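Local coordinates for putative methylase (Clostridium difficile, PDB 3LDU), which is probably an RNA-binding methyltransferase that modifies guanines of ribosomal RNA, and carries a bound GTP in this crystal structure, at residues T26-E31 with A50-W55; S345-E350 with K369-Q374; F69-F74 with D152-S157. One frame throughout, in Å; residues are numbered along the deposited sequence.

Contact 1 of 3, residues T26-E31 with A50-W55; sequences TNLGYE and AKSNMW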
# COMPACT_ATOMS: atom_id res chain seq x y z
N THR A 26 -9.96 9.88 -4.10
CA THR A 26 -11.09 10.56 -4.71
C THR A 26 -12.39 9.89 -4.27
O THR A 26 -13.37 10.57 -3.97
CB THR A 26 -10.94 10.59 -6.25
OG1 THR A 26 -9.74 11.30 -6.59
CG2 THR A 26 -12.13 11.28 -6.90
N ASN A 27 -12.38 8.56 -4.21
CA ASN A 27 -13.57 7.81 -3.82
C ASN A 27 -13.95 8.04 -2.34
O ASN A 27 -15.10 7.83 -1.97
CB ASN A 27 -13.42 6.31 -4.12
CG ASN A 27 -13.84 5.93 -5.54
OD1 ASN A 27 -13.19 5.12 -6.20
ND2 ASN A 27 -14.94 6.52 -6.00
N LEU A 28 -13.00 8.46 -1.53
CA LEU A 28 -13.29 8.85 -0.14
C LEU A 28 -13.89 10.24 -0.07
O LEU A 28 -14.33 10.69 0.99
CB LEU A 28 -12.03 8.80 0.73
CG LEU A 28 -11.40 7.43 0.99
CD1 LEU A 28 -10.20 7.57 1.93
CD2 LEU A 28 -12.44 6.51 1.59
N GLY A 29 -13.89 10.94 -1.21
CA GLY A 29 -14.47 12.27 -1.28
C GLY A 29 -13.48 13.39 -1.09
O GLY A 29 -13.88 14.55 -0.94
N TYR A 30 -12.19 13.07 -1.12
CA TYR A 30 -11.18 14.10 -0.82
C TYR A 30 -10.53 14.72 -2.04
O TYR A 30 -10.40 14.09 -3.09
CB TYR A 30 -10.10 13.55 0.12
CG TYR A 30 -10.65 13.08 1.44
CD1 TYR A 30 -11.59 13.84 2.13
CD2 TYR A 30 -10.24 11.88 2.02
CE1 TYR A 30 -12.10 13.43 3.33
CE2 TYR A 30 -10.74 11.46 3.23
CZ TYR A 30 -11.68 12.24 3.88
OH TYR A 30 -12.20 11.86 5.10
N GLU A 31 -10.11 15.97 -1.86
CA GLU A 31 -9.47 16.74 -2.92
C GLU A 31 -7.98 16.45 -3.00
O GLU A 31 -7.25 16.58 -2.01
CB GLU A 31 -9.69 18.24 -2.65
CG GLU A 31 -9.10 19.15 -3.71
CD GLU A 31 -9.12 20.61 -3.30
OE1 GLU A 31 -9.48 20.91 -2.15
OE2 GLU A 31 -8.76 21.46 -4.15
N ALA A 50 -8.55 9.24 10.21
CA ALA A 50 -9.19 7.96 10.49
C ALA A 50 -9.60 7.23 9.21
O ALA A 50 -9.30 6.04 9.02
CB ALA A 50 -10.41 8.17 11.41
N LYS A 51 -10.30 7.93 8.33
CA LYS A 51 -10.79 7.31 7.09
C LYS A 51 -9.68 6.87 6.17
O LYS A 51 -9.79 5.83 5.53
CB LYS A 51 -11.73 8.26 6.33
CG LYS A 51 -13.18 8.19 6.81
CD LYS A 51 -14.04 9.25 6.14
CE LYS A 51 -13.96 9.17 4.62
NZ LYS A 51 -14.85 10.18 3.97
N SER A 52 -8.61 7.66 6.08
CA SER A 52 -7.50 7.33 5.18
C SER A 52 -6.76 6.08 5.63
O SER A 52 -6.50 5.18 4.83
CB SER A 52 -6.54 8.52 5.06
OG SER A 52 -7.20 9.61 4.45
N ASN A 53 -6.43 6.01 6.91
CA ASN A 53 -5.83 4.80 7.47
C ASN A 53 -6.76 3.60 7.36
O ASN A 53 -6.32 2.48 7.09
CB ASN A 53 -5.45 5.04 8.94
CG ASN A 53 -4.17 5.80 9.09
OD1 ASN A 53 -3.10 5.29 8.74
ND2 ASN A 53 -4.25 7.03 9.58
N MSE A 54 -8.05 3.83 7.55
CA MSE A 54 -9.02 2.73 7.56
C MSE A 54 -9.20 2.11 6.18
O MSE A 54 -9.32 0.88 6.04
CB MSE A 54 -10.37 3.22 8.06
CG MSE A 54 -11.46 2.16 8.10
SE MSE A 54 -11.04 0.64 9.28
CE MSE A 54 -10.24 1.56 10.73
N TRP A 55 -9.24 2.98 5.17
CA TRP A 55 -9.76 2.59 3.86
C TRP A 55 -8.74 2.49 2.73
O TRP A 55 -8.97 1.75 1.77
CB TRP A 55 -10.90 3.55 3.44
CG TRP A 55 -12.19 3.26 4.16
CD1 TRP A 55 -12.73 3.95 5.22
CD2 TRP A 55 -13.07 2.17 3.89
NE1 TRP A 55 -13.91 3.35 5.60
CE2 TRP A 55 -14.14 2.26 4.81
CE3 TRP A 55 -13.07 1.12 2.96
CZ2 TRP A 55 -15.19 1.34 4.82
CZ3 TRP A 55 -14.10 0.21 2.98
CH2 TRP A 55 -15.15 0.33 3.90
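K51 and Y30 form the close-packed side of this contact. K51 runs from helix 48-55 across to the turn that follows helix 18-27. Its chain bends once, at chi3 (55°), and the phenol tip of Y30 lies against the aliphatic part beyond CB. Y30 OH is 3.4 Å from K51 CD and 3.3 Å from K51 CE. The two side chains cross obliquely. The bend brings K51 NZ to L28 O, where it donates a hydrogen bond of 3.1 Å. NZ lies in the carbonyl plane, with a C=O...N angle of 147°. The same L28 O sits 4.1 Å above the Y30 ring plane, over its centre. K51 NZ is also 3.3 Å from Y30 OH, and this hydroxyl is hydrogen-bonded to D45. The ammonium may stabilise the L28 carbonyl in this turn.

At G29 the chain leaves the helix in a Schellman motif. G29 takes a positive phi (95°), and one of the motif's two bonds back runs from G29 N to T26 O, at 2.8 Å. The chain then turns into strand 31-36. Both helices belong to the beta-alpha-beta-beta-alpha-beta arrangement of the RlmL ferredoxin-like domain, and the turn after 18-27 meets helix 48-55. Deeper in, S52 OG approaches Y30 CE2, but its hydrogen bond goes to G48 O within its own helix.

The other side is looser and rests on L28. Its CB bond points toward helix 48-55. CG, anti to the carbonyl carbon, carries L28 CD2 to W55 CB at 3.8 Å, and the two side chains cross obliquely. The W55 indole then leads away from L28. Both residues are partly exposed, and a glycerol, probably from the crystallisation liquor, lies about 3 Å from the L28 side chain.

Contact 2 of 3, residues S345-E350 with K369-Q374; sequences SYEDFE and KTNFFQ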
# COMPACT_ATOMS: atom_id res chain seq x y z
N SER A 345 9.46 -9.50 -13.04
CA SER A 345 10.60 -8.65 -13.35
C SER A 345 11.36 -9.17 -14.56
O SER A 345 12.33 -8.54 -15.01
CB SER A 345 11.55 -8.56 -12.16
OG SER A 345 12.13 -9.82 -11.88
N TYR A 346 10.93 -10.31 -15.10
CA TYR A 346 11.55 -10.87 -16.29
C TYR A 346 11.24 -9.98 -17.50
O TYR A 346 10.11 -9.93 -17.97
CB TYR A 346 11.09 -12.31 -16.52
CG TYR A 346 11.90 -13.03 -17.59
CD1 TYR A 346 13.11 -13.63 -17.27
CD2 TYR A 346 11.45 -13.09 -18.90
CE1 TYR A 346 13.86 -14.27 -18.24
CE2 TYR A 346 12.19 -13.73 -19.87
CZ TYR A 346 13.40 -14.32 -19.54
OH TYR A 346 14.15 -14.97 -20.49
N GLU A 347 12.25 -9.27 -17.98
CA GLU A 347 12.06 -8.26 -19.03
C GLU A 347 11.39 -8.79 -20.30
O GLU A 347 10.45 -8.20 -20.82
CB GLU A 347 13.39 -7.58 -19.38
CG GLU A 347 13.85 -6.55 -18.37
CD GLU A 347 13.12 -5.22 -18.51
OE1 GLU A 347 13.27 -4.57 -19.57
OE2 GLU A 347 12.41 -4.82 -17.56
N ASP A 348 11.89 -9.93 -20.78
CA ASP A 348 11.43 -10.49 -22.04
C ASP A 348 10.27 -11.48 -21.86
O ASP A 348 10.17 -12.48 -22.57
CB ASP A 348 12.59 -11.20 -22.74
CG ASP A 348 12.41 -11.27 -24.24
OD1 ASP A 348 11.80 -10.33 -24.81
OD2 ASP A 348 12.88 -12.25 -24.85
N PHE A 349 9.39 -11.17 -20.91
CA PHE A 349 8.26 -12.03 -20.58
C PHE A 349 7.36 -12.31 -21.78
O PHE A 349 7.03 -13.45 -22.06
CB PHE A 349 7.43 -11.44 -19.43
CG PHE A 349 6.13 -12.16 -19.22
CD1 PHE A 349 6.08 -13.36 -18.53
CD2 PHE A 349 4.96 -11.66 -19.76
CE1 PHE A 349 4.88 -14.04 -18.35
CE2 PHE A 349 3.76 -12.33 -19.60
CZ PHE A 349 3.72 -13.52 -18.89
N GLU A 350 6.97 -11.25 -22.50
CA GLU A 350 6.03 -11.40 -23.60
C GLU A 350 6.54 -12.38 -24.64
O GLU A 350 5.77 -13.17 -25.20
CB GLU A 350 5.73 -10.05 -24.24
CG GLU A 350 4.90 -9.14 -23.34
CD GLU A 350 4.93 -7.70 -23.79
OE1 GLU A 350 6.01 -7.08 -23.66
OE2 GLU A 350 3.89 -7.19 -24.26
N LYS A 369 12.39 -4.46 -9.82
CA LYS A 369 11.72 -3.68 -10.84
C LYS A 369 10.84 -4.60 -11.67
O LYS A 369 11.32 -5.31 -12.54
CB LYS A 369 12.70 -2.90 -11.72
CG LYS A 369 12.01 -1.95 -12.68
CD LYS A 369 12.86 -0.72 -12.95
CE LYS A 369 13.03 -0.49 -14.44
NZ LYS A 369 13.75 -1.62 -15.09
N THR A 370 9.55 -4.58 -11.37
CA THR A 370 8.60 -5.49 -11.99
C THR A 370 7.74 -4.77 -13.03
O THR A 370 7.60 -3.54 -13.00
CB THR A 370 7.68 -6.12 -10.93
OG1 THR A 370 7.18 -5.10 -10.07
CG2 THR A 370 8.46 -7.11 -10.08
N ASN A 371 7.20 -5.54 -13.98
CA ASN A 371 6.20 -5.03 -14.91
C ASN A 371 4.91 -5.82 -14.77
O ASN A 371 4.94 -7.01 -14.51
CB ASN A 371 6.69 -5.13 -16.35
CG ASN A 371 7.79 -4.15 -16.66
OD1 ASN A 371 7.55 -2.94 -16.77
ND2 ASN A 371 9.01 -4.66 -16.81
N PHE A 372 3.78 -5.15 -14.93
CA PHE A 372 2.48 -5.81 -14.88
C PHE A 372 2.00 -5.90 -16.32
O PHE A 372 1.71 -4.89 -16.95
CB PHE A 372 1.51 -4.95 -14.05
CG PHE A 372 0.20 -5.63 -13.73
CD1 PHE A 372 0.16 -6.95 -13.30
CD2 PHE A 372 -0.98 -4.92 -13.83
CE1 PHE A 372 -1.06 -7.55 -12.98
CE2 PHE A 372 -2.20 -5.51 -13.51
CZ PHE A 372 -2.23 -6.83 -13.09
N PHE A 373 1.95 -7.13 -16.85
CA PHE A 373 1.52 -7.38 -18.23
C PHE A 373 0.04 -7.72 -18.27
O PHE A 373 -0.40 -8.69 -17.65
CB PHE A 373 2.32 -8.55 -18.78
CG PHE A 373 3.79 -8.30 -18.87
CD1 PHE A 373 4.33 -7.70 -20.00
CD2 PHE A 373 4.63 -8.66 -17.83
CE1 PHE A 373 5.70 -7.47 -20.09
CE2 PHE A 373 6.00 -8.44 -17.92
CZ PHE A 373 6.53 -7.85 -19.05
N GLN A 374 -0.73 -6.94 -19.01
CA GLN A 374 -2.19 -7.03 -18.95
C GLN A 374 -2.72 -7.60 -20.26
O GLN A 374 -2.39 -7.10 -21.33
CB GLN A 374 -2.77 -5.63 -18.73
CG GLN A 374 -2.23 -4.99 -17.47
CD GLN A 374 -2.67 -3.55 -17.26
OE1 GLN A 374 -2.00 -2.80 -16.55
NE2 GLN A 374 -3.78 -3.17 -17.87
O HOH W 1 9.23 -7.52 -16.76
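The contact lies where the chain leaves strand 339-344 of the methyltransferase sheet and turns into helix 349-353, alongside the neighbouring antiparallel strand 368-375. A type I turn from Y346 to F349 makes the change of direction. F373 is the main side chain on the strand. F349 comes over one face of its ring, with F349 CD2 3.5 Å above the plane and offset toward the rim. F349 CB also reaches F373 CZ, at 3.7 Å. The side chains run past each other in opposite directions, and the ring planes are an oblique 34° apart. The F349 ring also stacks on F353 and meets Y325 edge-to-face.

E350 lies at the edge of the F373 ring: E350 OE1 is 3.6 Å from F373 CE1, near the ring plane. The other oxygen, E350 OE2, bonds to A357 N. The sheet has the strand order 3-2-1-4-5-7-6 of Rossmann-like methyltransferases, and 368-375 is its antiparallel strand 7. Two residues earlier in this strand, a water accepts from N371 ND2 at 2.9 Å and donates weakly to Y346 O at 2.8 Å. S345 CB packs on K369 O at 3.3 Å, while S345 OG bonds to E313. On the exposed side, E347 OE2 and K369 NZ stay 4.3 Å apart, beyond a salt bridge, and both residues are poorly ordered.

Contact 3 of 3, residues F69-F74 with D152-S157; sequences FEAKSF and DKVTIS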
# COMPACT_ATOMS: atom_id res chain seq x y z
N PHE A 69 9.01 24.14 3.40
CA PHE A 69 9.83 25.33 3.21
C PHE A 69 11.15 24.94 2.58
O PHE A 69 11.54 23.78 2.60
CB PHE A 69 10.08 26.04 4.55
CG PHE A 69 10.63 25.13 5.63
CD1 PHE A 69 11.97 24.78 5.66
CD2 PHE A 69 9.79 24.63 6.62
CE1 PHE A 69 12.47 23.94 6.66
CE2 PHE A 69 10.28 23.80 7.62
CZ PHE A 69 11.62 23.45 7.64
N GLU A 70 11.85 25.93 2.04
CA GLU A 70 13.18 25.69 1.50
C GLU A 70 14.21 25.75 2.63
O GLU A 70 14.10 26.57 3.53
CB GLU A 70 13.50 26.73 0.44
CG GLU A 70 14.84 26.53 -0.22
CD GLU A 70 15.04 27.46 -1.38
OE1 GLU A 70 15.82 28.43 -1.22
OE2 GLU A 70 14.40 27.24 -2.42
N ALA A 71 15.21 24.87 2.58
CA ALA A 71 16.30 24.93 3.54
C ALA A 71 17.59 24.49 2.85
O ALA A 71 17.72 23.34 2.47
CB ALA A 71 16.01 24.06 4.75
N LYS A 72 18.53 25.41 2.68
CA LYS A 72 19.79 25.08 2.02
C LYS A 72 20.95 24.96 3.00
O LYS A 72 22.07 24.60 2.62
CB LYS A 72 20.10 26.12 0.94
CG LYS A 72 19.14 26.07 -0.25
CD LYS A 72 19.49 27.14 -1.28
CE LYS A 72 18.51 27.17 -2.44
NZ LYS A 72 18.66 26.02 -3.37
N SER A 73 20.70 25.27 4.26
CA SER A 73 21.72 25.13 5.30
C SER A 73 21.08 24.60 6.57
O SER A 73 19.87 24.70 6.75
CB SER A 73 22.36 26.48 5.58
OG SER A 73 21.43 27.35 6.21
N PHE A 74 21.89 24.05 7.46
CA PHE A 74 21.35 23.58 8.72
C PHE A 74 20.79 24.73 9.58
O PHE A 74 19.79 24.57 10.26
CB PHE A 74 22.36 22.70 9.46
CG PHE A 74 22.59 21.36 8.79
CD1 PHE A 74 21.62 20.38 8.83
CD2 PHE A 74 23.76 21.12 8.08
CE1 PHE A 74 21.82 19.16 8.20
CE2 PHE A 74 23.97 19.90 7.45
CZ PHE A 74 23.00 18.93 7.51
N ASP A 152 16.01 20.57 -2.07
CA ASP A 152 16.07 21.61 -1.04
C ASP A 152 14.72 22.05 -0.47
O ASP A 152 14.67 22.94 0.38
CB ASP A 152 16.85 22.83 -1.54
CG ASP A 152 18.26 22.48 -1.96
OD1 ASP A 152 18.87 21.61 -1.31
OD2 ASP A 152 18.75 23.06 -2.95
N LYS A 153 13.63 21.42 -0.90
CA LYS A 153 12.33 21.71 -0.31
C LYS A 153 12.09 20.70 0.81
O LYS A 153 12.09 19.49 0.57
CB LYS A 153 11.20 21.62 -1.35
CG LYS A 153 11.47 22.40 -2.65
CD LYS A 153 10.64 21.85 -3.83
CE LYS A 153 11.35 20.68 -4.56
NZ LYS A 153 10.60 19.36 -4.55
N VAL A 154 11.91 21.19 2.02
CA VAL A 154 11.74 20.34 3.19
C VAL A 154 10.25 20.19 3.47
O VAL A 154 9.52 21.18 3.49
CB VAL A 154 12.39 20.98 4.42
CG1 VAL A 154 12.17 20.12 5.67
CG2 VAL A 154 13.89 21.22 4.17
N THR A 155 9.80 18.96 3.65
CA THR A 155 8.44 18.74 4.11
C THR A 155 8.54 18.05 5.46
O THR A 155 9.21 17.03 5.59
CB THR A 155 7.64 17.86 3.15
OG1 THR A 155 7.45 18.56 1.91
CG2 THR A 155 6.27 17.55 3.75
N ILE A 156 7.91 18.63 6.48
CA ILE A 156 7.86 17.97 7.78
C ILE A 156 6.44 17.48 8.03
O ILE A 156 5.47 18.21 7.80
CB ILE A 156 8.32 18.91 8.94
CG1 ILE A 156 9.75 19.40 8.71
CG2 ILE A 156 8.29 18.17 10.27
CD1 ILE A 156 10.24 20.37 9.76
N SER A 157 6.31 16.24 8.48
CA SER A 157 5.00 15.69 8.73
C SER A 157 5.04 14.84 9.99
O SER A 157 6.12 14.56 10.52
CB SER A 157 4.57 14.83 7.54
OG SER A 157 5.46 13.74 7.38
O HOH W 2 18.81 21.00 1.28
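F69 and V154 point the same way from neighbouring antiparallel strands, and their side chains lie side by side. V154 CB makes an off-centre CH-pi contact with the F69 ring, 4.2 Å from its centroid. F69 CG takes the crowded position between N and the carbonyl carbon (chi1 52°), which brings the ring alongside V154. The far end of the ring meets I156 obliquely, F69 CZ to I156 CD1 at 4.0 Å. A71 CB, just past the strand, touches V154 CG2 at 3.6 Å.

F69 and V154 are a hydrogen-bonded pair: V154 N donates to F69 O at 2.7 Å, nearly along the C=O axis, and F69 N donates to V154 O at 3.0 Å. E70 and K153, the next pair, are non-hydrogen-bonded and put their side chains on the opposite face. Strands 63-70 and 153-159 are neighbours in a seven-stranded sheet, and F69 and I156 pack on helix 74-82 of the THUMP region.

Beyond the pairing, A71 N bonds to D152 O at 3.0 Å. K72 and D152 cross at about a right angle in a salt bridge. K72 NZ meets D152 OD2 at 3.0 Å from above the carboxylate plane, 37° out of it. D152 OD1 instead takes K107 N and a water that also donates to A71 O.

How the contacts relate
Along the chain the order is contact 1, contact 3, contact 2, and each closes before the next opens. Contacts 1 and 3 belong to one seven-stranded sheet system. Contact 1 joins the turn after helix 18-27 to helix 48-55. Contact 3 pairs strands 63-70 and 153-159, and strand 63-70 follows helix 48-55. Their centres are 28 Å apart. This N-terminal part holds the ferredoxin-like and THUMP families, consistent with RNA binding. Contact 2 lies in the separate methyltransferase domain, with its own seven-stranded sheet. Its centre is 31 Å from that of contact 1 and 37 Å from that of contact 3. No two contacts touch. The GTP lies about 9 Å from the T370 side chain of contact 2.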